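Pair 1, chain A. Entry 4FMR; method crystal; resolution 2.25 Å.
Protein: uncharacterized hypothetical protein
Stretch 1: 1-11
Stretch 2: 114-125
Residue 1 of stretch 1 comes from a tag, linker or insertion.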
# COMPACT_ATOMS: atom_id res chain seq x y z
N GLY A 1 3.02 -17.64 24.16
CA GLY A 1 3.46 -16.42 23.50
C GLY A 1 2.81 -16.15 22.15
O GLY A 1 1.63 -16.47 21.95
N ALA A 2 3.59 -15.54 21.22
CA ALA A 2 3.17 -15.15 19.87
C ALA A 2 2.79 -16.38 19.04
O ALA A 2 3.58 -17.33 18.95
CB ALA A 2 4.27 -14.36 19.18
N LYS A 3 1.58 -16.37 18.44
CA LYS A 3 1.10 -17.50 17.65
C LYS A 3 1.66 -17.50 16.21
O LYS A 3 1.54 -18.52 15.52
CB LYS A 3 -0.44 -17.58 17.63
CG LYS A 3 -1.21 -16.49 16.93
CD LYS A 3 -2.64 -16.99 16.76
CE LYS A 3 -3.54 -16.02 16.06
NZ LYS A 3 -4.53 -16.71 15.19
N ASN A 4 2.29 -16.40 15.77
CA ASN A 4 2.85 -16.34 14.42
C ASN A 4 4.33 -16.08 14.47
O ASN A 4 4.81 -15.40 15.37
CB ASN A 4 2.16 -15.25 13.60
CG ASN A 4 0.67 -15.33 13.53
OD1 ASN A 4 0.10 -16.33 13.11
ND2 ASN A 4 0.02 -14.21 13.82
N VAL A 5 5.08 -16.61 13.49
CA VAL A 5 6.52 -16.40 13.44
C VAL A 5 6.93 -15.96 12.03
O VAL A 5 6.58 -16.60 11.04
CB VAL A 5 7.37 -17.64 13.92
CG1 VAL A 5 8.85 -17.30 14.02
CG2 VAL A 5 6.89 -18.17 15.27
N LEU A 6 7.67 -14.86 11.95
CA LEU A 6 8.31 -14.39 10.72
C LEU A 6 9.82 -14.64 10.83
O LEU A 6 10.41 -14.38 11.89
CB LEU A 6 8.02 -12.90 10.40
CG LEU A 6 6.59 -12.50 10.02
CD1 LEU A 6 6.49 -11.00 9.87
CD2 LEU A 6 6.16 -13.15 8.73
N LYS A 7 10.43 -15.20 9.77
CA LYS A 7 11.88 -15.47 9.73
C LYS A 7 12.56 -14.37 8.92
O LYS A 7 12.09 -14.06 7.82
CB LYS A 7 12.17 -16.86 9.14
CG LYS A 7 11.69 -18.01 10.01
CD LYS A 7 11.77 -19.31 9.25
CE LYS A 7 11.33 -20.49 10.06
NZ LYS A 7 11.60 -21.76 9.34
N ALA A 8 13.62 -13.75 9.46
CA ALA A 8 14.27 -12.65 8.76
C ALA A 8 15.80 -12.73 8.78
O ALA A 8 16.41 -13.04 9.81
CB ALA A 8 13.83 -11.32 9.35
N TRP A 9 16.41 -12.41 7.62
CA TRP A 9 17.86 -12.31 7.41
C TRP A 9 18.36 -10.91 7.67
O TRP A 9 17.58 -9.95 7.57
CB TRP A 9 18.25 -12.69 5.96
CG TRP A 9 17.92 -14.08 5.53
CD1 TRP A 9 17.03 -14.44 4.56
CD2 TRP A 9 18.58 -15.29 5.94
NE1 TRP A 9 17.06 -15.81 4.37
CE2 TRP A 9 17.99 -16.35 5.22
CE3 TRP A 9 19.60 -15.57 6.87
CZ2 TRP A 9 18.38 -17.69 5.41
CZ3 TRP A 9 19.98 -16.89 7.06
CH2 TRP A 9 19.37 -17.93 6.34
N LEU A 10 19.67 -10.78 7.91
CA LEU A 10 20.32 -9.48 8.08
C LEU A 10 21.13 -9.21 6.81
O LEU A 10 22.16 -9.85 6.59
CB LEU A 10 21.18 -9.44 9.36
CG LEU A 10 20.44 -9.54 10.70
CD1 LEU A 10 21.37 -9.97 11.81
CD2 LEU A 10 19.79 -8.23 11.06
N VAL A 11 20.59 -8.35 5.94
CA VAL A 11 21.21 -7.99 4.66
C VAL A 11 21.68 -6.53 4.73
O VAL A 11 21.23 -5.78 5.61
CB VAL A 11 20.29 -8.25 3.42
CG1 VAL A 11 19.98 -9.73 3.24
CG2 VAL A 11 19.00 -7.42 3.48
N GLU A 114 -3.79 -6.25 14.36
CA GLU A 114 -4.00 -7.15 15.49
C GLU A 114 -3.15 -8.41 15.32
O GLU A 114 -2.50 -8.83 16.26
CB GLU A 114 -5.49 -7.52 15.66
CG GLU A 114 -6.40 -6.35 16.04
CD GLU A 114 -6.35 -5.86 17.47
OE1 GLU A 114 -5.79 -6.57 18.34
OE2 GLU A 114 -6.94 -4.78 17.74
N ALA A 115 -3.10 -8.97 14.10
CA ALA A 115 -2.28 -10.16 13.78
C ALA A 115 -0.77 -9.89 14.00
O ALA A 115 -0.07 -10.75 14.51
CB ALA A 115 -2.53 -10.60 12.34
N ILE A 116 -0.29 -8.66 13.64
CA ILE A 116 1.10 -8.21 13.85
C ILE A 116 1.45 -8.27 15.35
O ILE A 116 2.58 -8.61 15.69
CB ILE A 116 1.33 -6.79 13.25
CG1 ILE A 116 1.47 -6.89 11.71
CG2 ILE A 116 2.56 -6.10 13.86
CD1 ILE A 116 1.29 -5.60 10.95
N LYS A 117 0.47 -7.96 16.24
CA LYS A 117 0.66 -8.02 17.70
C LYS A 117 0.97 -9.45 18.17
O LYS A 117 1.72 -9.60 19.14
CB LYS A 117 -0.58 -7.50 18.45
CG LYS A 117 -0.83 -5.99 18.33
CD LYS A 117 -1.59 -5.40 19.53
CE LYS A 117 -3.02 -5.89 19.69
NZ LYS A 117 -3.72 -5.26 20.84
N ASP A 118 0.39 -10.48 17.51
CA ASP A 118 0.64 -11.90 17.83
C ASP A 118 1.77 -12.50 17.00
O ASP A 118 1.82 -13.71 16.80
CB ASP A 118 -0.63 -12.76 17.61
CG ASP A 118 -1.80 -12.51 18.52
OD1 ASP A 118 -1.61 -11.82 19.56
OD2 ASP A 118 -2.91 -13.01 18.22
N THR A 119 2.67 -11.67 16.49
CA THR A 119 3.74 -12.18 15.64
C THR A 119 5.09 -11.78 16.21
O THR A 119 5.31 -10.61 16.54
CB THR A 119 3.55 -11.67 14.20
OG1 THR A 119 2.20 -11.94 13.81
CG2 THR A 119 4.54 -12.33 13.18
N ARG A 120 6.00 -12.76 16.31
CA ARG A 120 7.38 -12.54 16.72
C ARG A 120 8.30 -12.71 15.49
O ARG A 120 7.96 -13.44 14.55
CB ARG A 120 7.79 -13.49 17.87
CG ARG A 120 7.72 -14.97 17.55
CD ARG A 120 8.36 -15.79 18.67
NE ARG A 120 8.56 -17.18 18.27
CZ ARG A 120 9.67 -17.65 17.71
NH1 ARG A 120 10.71 -16.85 17.50
NH2 ARG A 120 9.75 -18.93 17.36
N VAL A 121 9.43 -12.00 15.49
CA VAL A 121 10.43 -12.06 14.42
C VAL A 121 11.59 -12.93 14.91
O VAL A 121 12.19 -12.64 15.96
CB VAL A 121 10.91 -10.67 13.93
CG1 VAL A 121 11.90 -10.80 12.76
CG2 VAL A 121 9.74 -9.78 13.53
N ASP A 122 11.88 -14.01 14.16
CA ASP A 122 12.96 -14.94 14.43
C ASP A 122 14.12 -14.56 13.49
O ASP A 122 14.06 -14.85 12.29
CB ASP A 122 12.48 -16.40 14.24
CG ASP A 122 13.54 -17.49 14.22
OD1 ASP A 122 14.54 -17.36 14.98
OD2 ASP A 122 13.35 -18.49 13.49
N VAL A 123 15.13 -13.85 14.05
CA VAL A 123 16.31 -13.36 13.33
C VAL A 123 17.26 -14.54 13.10
O VAL A 123 17.71 -15.17 14.06
CB VAL A 123 17.00 -12.16 14.05
CG1 VAL A 123 18.22 -11.66 13.28
CG2 VAL A 123 16.01 -11.02 14.29
N LEU A 124 17.54 -14.86 11.83
CA LEU A 124 18.39 -15.98 11.40
C LEU A 124 19.87 -15.57 11.27
O LEU A 124 20.73 -16.42 11.01
CB LEU A 124 17.90 -16.54 10.04
CG LEU A 124 16.43 -16.94 9.87
CD1 LEU A 124 16.13 -17.23 8.42
CD2 LEU A 124 16.07 -18.16 10.71
N GLY A 125 20.13 -14.28 11.44
CA GLY A 125 21.46 -13.69 11.30
C GLY A 125 21.69 -13.23 9.88
O GLY A 125 20.74 -12.84 9.18

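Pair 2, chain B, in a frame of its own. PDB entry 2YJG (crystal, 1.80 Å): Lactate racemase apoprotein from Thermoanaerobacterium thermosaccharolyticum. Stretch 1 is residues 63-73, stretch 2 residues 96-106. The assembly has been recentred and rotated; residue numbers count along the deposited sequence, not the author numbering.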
# COMPACT_ATOMS: atom_id res chain seq x y z
N LYS B 63 -16.68 20.21 -8.69
CA LYS B 63 -16.80 18.87 -9.26
C LYS B 63 -16.83 17.84 -8.14
O LYS B 63 -16.12 18.03 -7.14
CB LYS B 63 -15.60 18.55 -10.15
CG LYS B 63 -15.43 19.51 -11.33
CD LYS B 63 -16.51 19.37 -12.33
CE LYS B 63 -16.11 19.83 -13.71
NZ LYS B 63 -16.51 21.23 -13.95
N LYS B 64 -17.57 16.75 -8.28
CA LYS B 64 -17.66 15.78 -7.16
C LYS B 64 -17.10 14.40 -7.43
O LYS B 64 -17.29 13.47 -6.63
CB LYS B 64 -19.12 15.66 -6.69
CG LYS B 64 -20.03 14.86 -7.59
CD LYS B 64 -21.52 15.13 -7.26
CE LYS B 64 -22.43 14.37 -8.19
NZ LYS B 64 -23.82 14.76 -7.93
N ASN B 65 -16.48 14.19 -8.58
CA ASN B 65 -15.95 12.87 -8.89
C ASN B 65 -14.87 13.13 -9.89
O ASN B 65 -15.13 13.13 -11.08
CB ASN B 65 -17.07 11.95 -9.45
CG ASN B 65 -16.60 10.52 -9.82
OD1 ASN B 65 -15.61 9.97 -9.30
ND2 ASN B 65 -17.37 9.89 -10.71
N ILE B 66 -13.67 13.38 -9.38
CA ILE B 66 -12.48 13.60 -10.20
C ILE B 66 -11.62 12.34 -10.33
O ILE B 66 -11.47 11.59 -9.38
CB ILE B 66 -11.66 14.74 -9.63
CG1 ILE B 66 -12.57 15.96 -9.47
CG2 ILE B 66 -10.45 15.08 -10.51
CD1 ILE B 66 -11.93 17.13 -8.82
N VAL B 67 -11.10 12.10 -11.54
CA VAL B 67 -10.23 10.96 -11.78
C VAL B 67 -8.93 11.54 -12.35
O VAL B 67 -8.98 12.36 -13.27
CB VAL B 67 -10.85 9.90 -12.74
CG1 VAL B 67 -9.80 8.82 -13.16
CG2 VAL B 67 -12.17 9.26 -12.08
N ILE B 68 -7.80 11.19 -11.75
CA ILE B 68 -6.49 11.46 -12.35
C ILE B 68 -5.91 10.14 -12.86
O ILE B 68 -5.72 9.20 -12.06
CB ILE B 68 -5.49 11.92 -11.35
CG1 ILE B 68 -5.98 13.17 -10.58
CG2 ILE B 68 -4.12 12.23 -12.01
CD1 ILE B 68 -5.09 13.53 -9.37
N ILE B 69 -5.57 10.10 -14.15
CA ILE B 69 -4.94 8.92 -14.72
C ILE B 69 -3.44 9.09 -14.53
O ILE B 69 -2.89 10.18 -14.80
CB ILE B 69 -5.22 8.72 -16.20
CG1 ILE B 69 -6.74 8.56 -16.46
CG2 ILE B 69 -4.52 7.44 -16.67
CD1 ILE B 69 -7.16 8.56 -17.97
N THR B 70 -2.79 8.05 -14.01
CA THR B 70 -1.36 8.04 -13.83
C THR B 70 -0.78 6.81 -14.51
O THR B 70 -1.50 5.83 -14.79
CB THR B 70 -0.98 8.05 -12.34
OG1 THR B 70 0.41 8.42 -12.18
CG2 THR B 70 -1.20 6.70 -11.71
N SER B 71 0.52 6.86 -14.76
CA SER B 71 1.23 5.75 -15.35
C SER B 71 1.55 4.61 -14.38
O SER B 71 1.54 4.73 -13.17
CB SER B 71 2.50 6.22 -16.04
OG SER B 71 2.20 7.05 -17.17
N ASP B 72 1.89 3.47 -14.94
CA ASP B 72 2.12 2.30 -14.13
C ASP B 72 3.55 2.14 -13.65
O ASP B 72 4.38 2.93 -13.98
CB ASP B 72 1.54 1.02 -14.74
CG ASP B 72 2.32 0.46 -15.95
OD1 ASP B 72 3.35 0.96 -16.33
OD2 ASP B 72 1.85 -0.52 -16.50
N HIS B 73 3.75 1.14 -12.79
CA HIS B 73 5.07 0.75 -12.24
C HIS B 73 6.16 0.55 -13.30
O HIS B 73 7.34 0.66 -12.97
CB HIS B 73 4.94 -0.57 -11.41
CG HIS B 73 4.42 -1.72 -12.23
ND1 HIS B 73 3.15 -1.74 -12.78
CD2 HIS B 73 5.00 -2.88 -12.62
CE1 HIS B 73 2.98 -2.84 -13.48
NE2 HIS B 73 4.09 -3.55 -13.41
N SER B 96 -12.89 19.32 -0.44
CA SER B 96 -13.53 18.02 -0.20
C SER B 96 -13.74 17.20 -1.47
O SER B 96 -14.51 16.25 -1.48
CB SER B 96 -14.90 18.25 0.49
OG SER B 96 -14.69 18.97 1.70
N ALA B 97 -13.05 17.56 -2.55
CA ALA B 97 -13.12 16.79 -3.79
C ALA B 97 -12.83 15.32 -3.58
O ALA B 97 -11.91 14.94 -2.86
CB ALA B 97 -12.15 17.34 -4.86
N ASN B 98 -13.67 14.51 -4.21
CA ASN B 98 -13.35 13.13 -4.37
C ASN B 98 -12.41 13.01 -5.54
O ASN B 98 -12.74 13.43 -6.68
CB ASN B 98 -14.58 12.31 -4.63
CG ASN B 98 -15.52 12.35 -3.51
OD1 ASN B 98 -16.65 12.83 -3.66
ND2 ASN B 98 -15.05 11.94 -2.33
N VAL B 99 -11.28 12.37 -5.30
CA VAL B 99 -10.26 12.21 -6.33
C VAL B 99 -9.80 10.77 -6.36
O VAL B 99 -9.24 10.29 -5.38
CB VAL B 99 -9.06 13.11 -6.13
CG1 VAL B 99 -8.06 13.00 -7.36
CG2 VAL B 99 -9.46 14.49 -5.99
N LYS B 100 -10.04 10.09 -7.47
CA LYS B 100 -9.58 8.74 -7.71
C LYS B 100 -8.36 8.74 -8.63
O LYS B 100 -8.34 9.45 -9.61
CB LYS B 100 -10.68 7.88 -8.31
CG LYS B 100 -11.57 7.32 -7.22
CD LYS B 100 -12.58 6.37 -7.67
CE LYS B 100 -13.72 6.34 -6.63
NZ LYS B 100 -14.49 5.13 -6.86
N ILE B 101 -7.36 7.95 -8.31
CA ILE B 101 -6.16 7.90 -9.12
C ILE B 101 -6.22 6.56 -9.81
O ILE B 101 -6.12 5.54 -9.16
CB ILE B 101 -4.90 8.13 -8.24
CG1 ILE B 101 -4.98 9.51 -7.57
CG2 ILE B 101 -3.66 8.11 -9.06
CD1 ILE B 101 -4.02 9.70 -6.42
N LEU B 102 -6.35 6.59 -11.11
CA LEU B 102 -6.53 5.40 -11.94
C LEU B 102 -5.21 5.11 -12.62
O LEU B 102 -4.74 5.95 -13.38
CB LEU B 102 -7.58 5.70 -13.01
CG LEU B 102 -7.94 4.58 -14.02
CD1 LEU B 102 -8.24 3.18 -13.35
CD2 LEU B 102 -9.03 5.06 -14.91
N ILE B 103 -4.64 3.93 -12.37
CA ILE B 103 -3.32 3.55 -12.92
C ILE B 103 -3.53 2.96 -14.32
O ILE B 103 -4.26 1.98 -14.48
CB ILE B 103 -2.63 2.50 -12.03
CG1 ILE B 103 -2.48 2.99 -10.60
CG2 ILE B 103 -1.26 2.08 -12.60
CD1 ILE B 103 -1.61 4.17 -10.47
N ALA B 104 -2.91 3.58 -15.32
CA ALA B 104 -3.06 3.21 -16.74
C ALA B 104 -2.10 2.10 -17.05
O ALA B 104 -0.97 2.36 -17.44
CB ALA B 104 -2.72 4.45 -17.64
N THR B 105 -2.55 0.87 -16.92
CA THR B 105 -1.70 -0.30 -17.12
C THR B 105 -1.63 -0.74 -18.55
O THR B 105 -0.79 -1.58 -18.88
CB THR B 105 -2.31 -1.47 -16.32
OG1 THR B 105 -3.69 -1.56 -16.71
CG2 THR B 105 -2.26 -1.18 -14.81
N GLY B 106 -2.47 -0.13 -19.40
CA GLY B 106 -2.66 -0.57 -20.78
C GLY B 106 -2.94 -2.06 -20.81
O GLY B 106 -3.84 -2.55 -20.15

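Both pairs are two adjacent parallel β-strands, and 14 central residues superpose with an RMSD of 0.6 Å over N, CA and C. The strand axes approach to 4.6 Å in pair 1 and 4.5 Å in pair 2, with signed crossing angles of -29° and -34°. In each, alternate residues of the first strand use both N and O to bridge the neighbour, as a parallel ladder requires. In pair 1, Leu A6 N donates to Arg A120 O (3.0 Å) and Leu A6 O accepts from Asp A122 N (2.7 Å); at the matching positions of pair 2, Ile B68 N donates to Lys B100 O (2.8 Å) and Ile B68 O accepts from Leu B102 N (2.8 Å). Two residues on, Ala A8 O receives Leu A124 N (2.9 Å), as Thr B70 O receives Ala B104 N (2.7 Å). The intervening residues lend CA-H...O contacts, such as Val A5 CA to Arg A120 O (3.5 Å) and its equivalent, Val B67 CA to Lys B100 O (3.2 Å).

The sheet face carrying Asn A4, Leu A6 and Ala A8 corresponds to that of Ile B66, Ile B68 and Thr B70. Its first bridge is polar in pair 1, where Asn A4 ND2 donates to Thr A119 OG1 (3.1 Å), and that hydroxyl in turn donates to Ala A115 O (2.7 Å), tying the strand to the preceding helix. In pair 2 the same bridge joins Ile B66 and Val B99, with Ile B66 CB 4.3 Å from Val B99 CG2. Next along, Leu A6 CG lies 3.8 Å from Thr A119 CG2, while Ile B68 CD1 reaches Val B99 CG1 at 3.6 Å: differently branched side chains cover the same neighbour.

The other face differs more. Val A5 and Val B67 nearly coincide, and Val A5 CG1 packs on Asp A122 CB (3.7 Å) as Val B67 CG1 does on Leu B102 CB (3.8 Å), so both partners meet the valine with their CB methylene, which carries a carboxylate in Asp A122 and a branched hydrocarbon end in Leu B102. Val A5 CG2 also lies over one face of the Arg A120 guanidinium, 3.6 Å from Arg A120 NE; the end of the matching Lys B100 leads away. Lys A7 and Ile B69 share a position: Lys A7 CB is 4.0 Å from Leu A124 CD1, and Ile B69 CG2 is 3.6 Å from Ala B104 CB. In pair 1, Leu A124 CD1 also sits 3.7 Å above the centroid of the Trp A9 six-membered ring, a CH-pi contact; Ser B71 and Ala B104 occupy these positions in pair 2 with much smaller side chains.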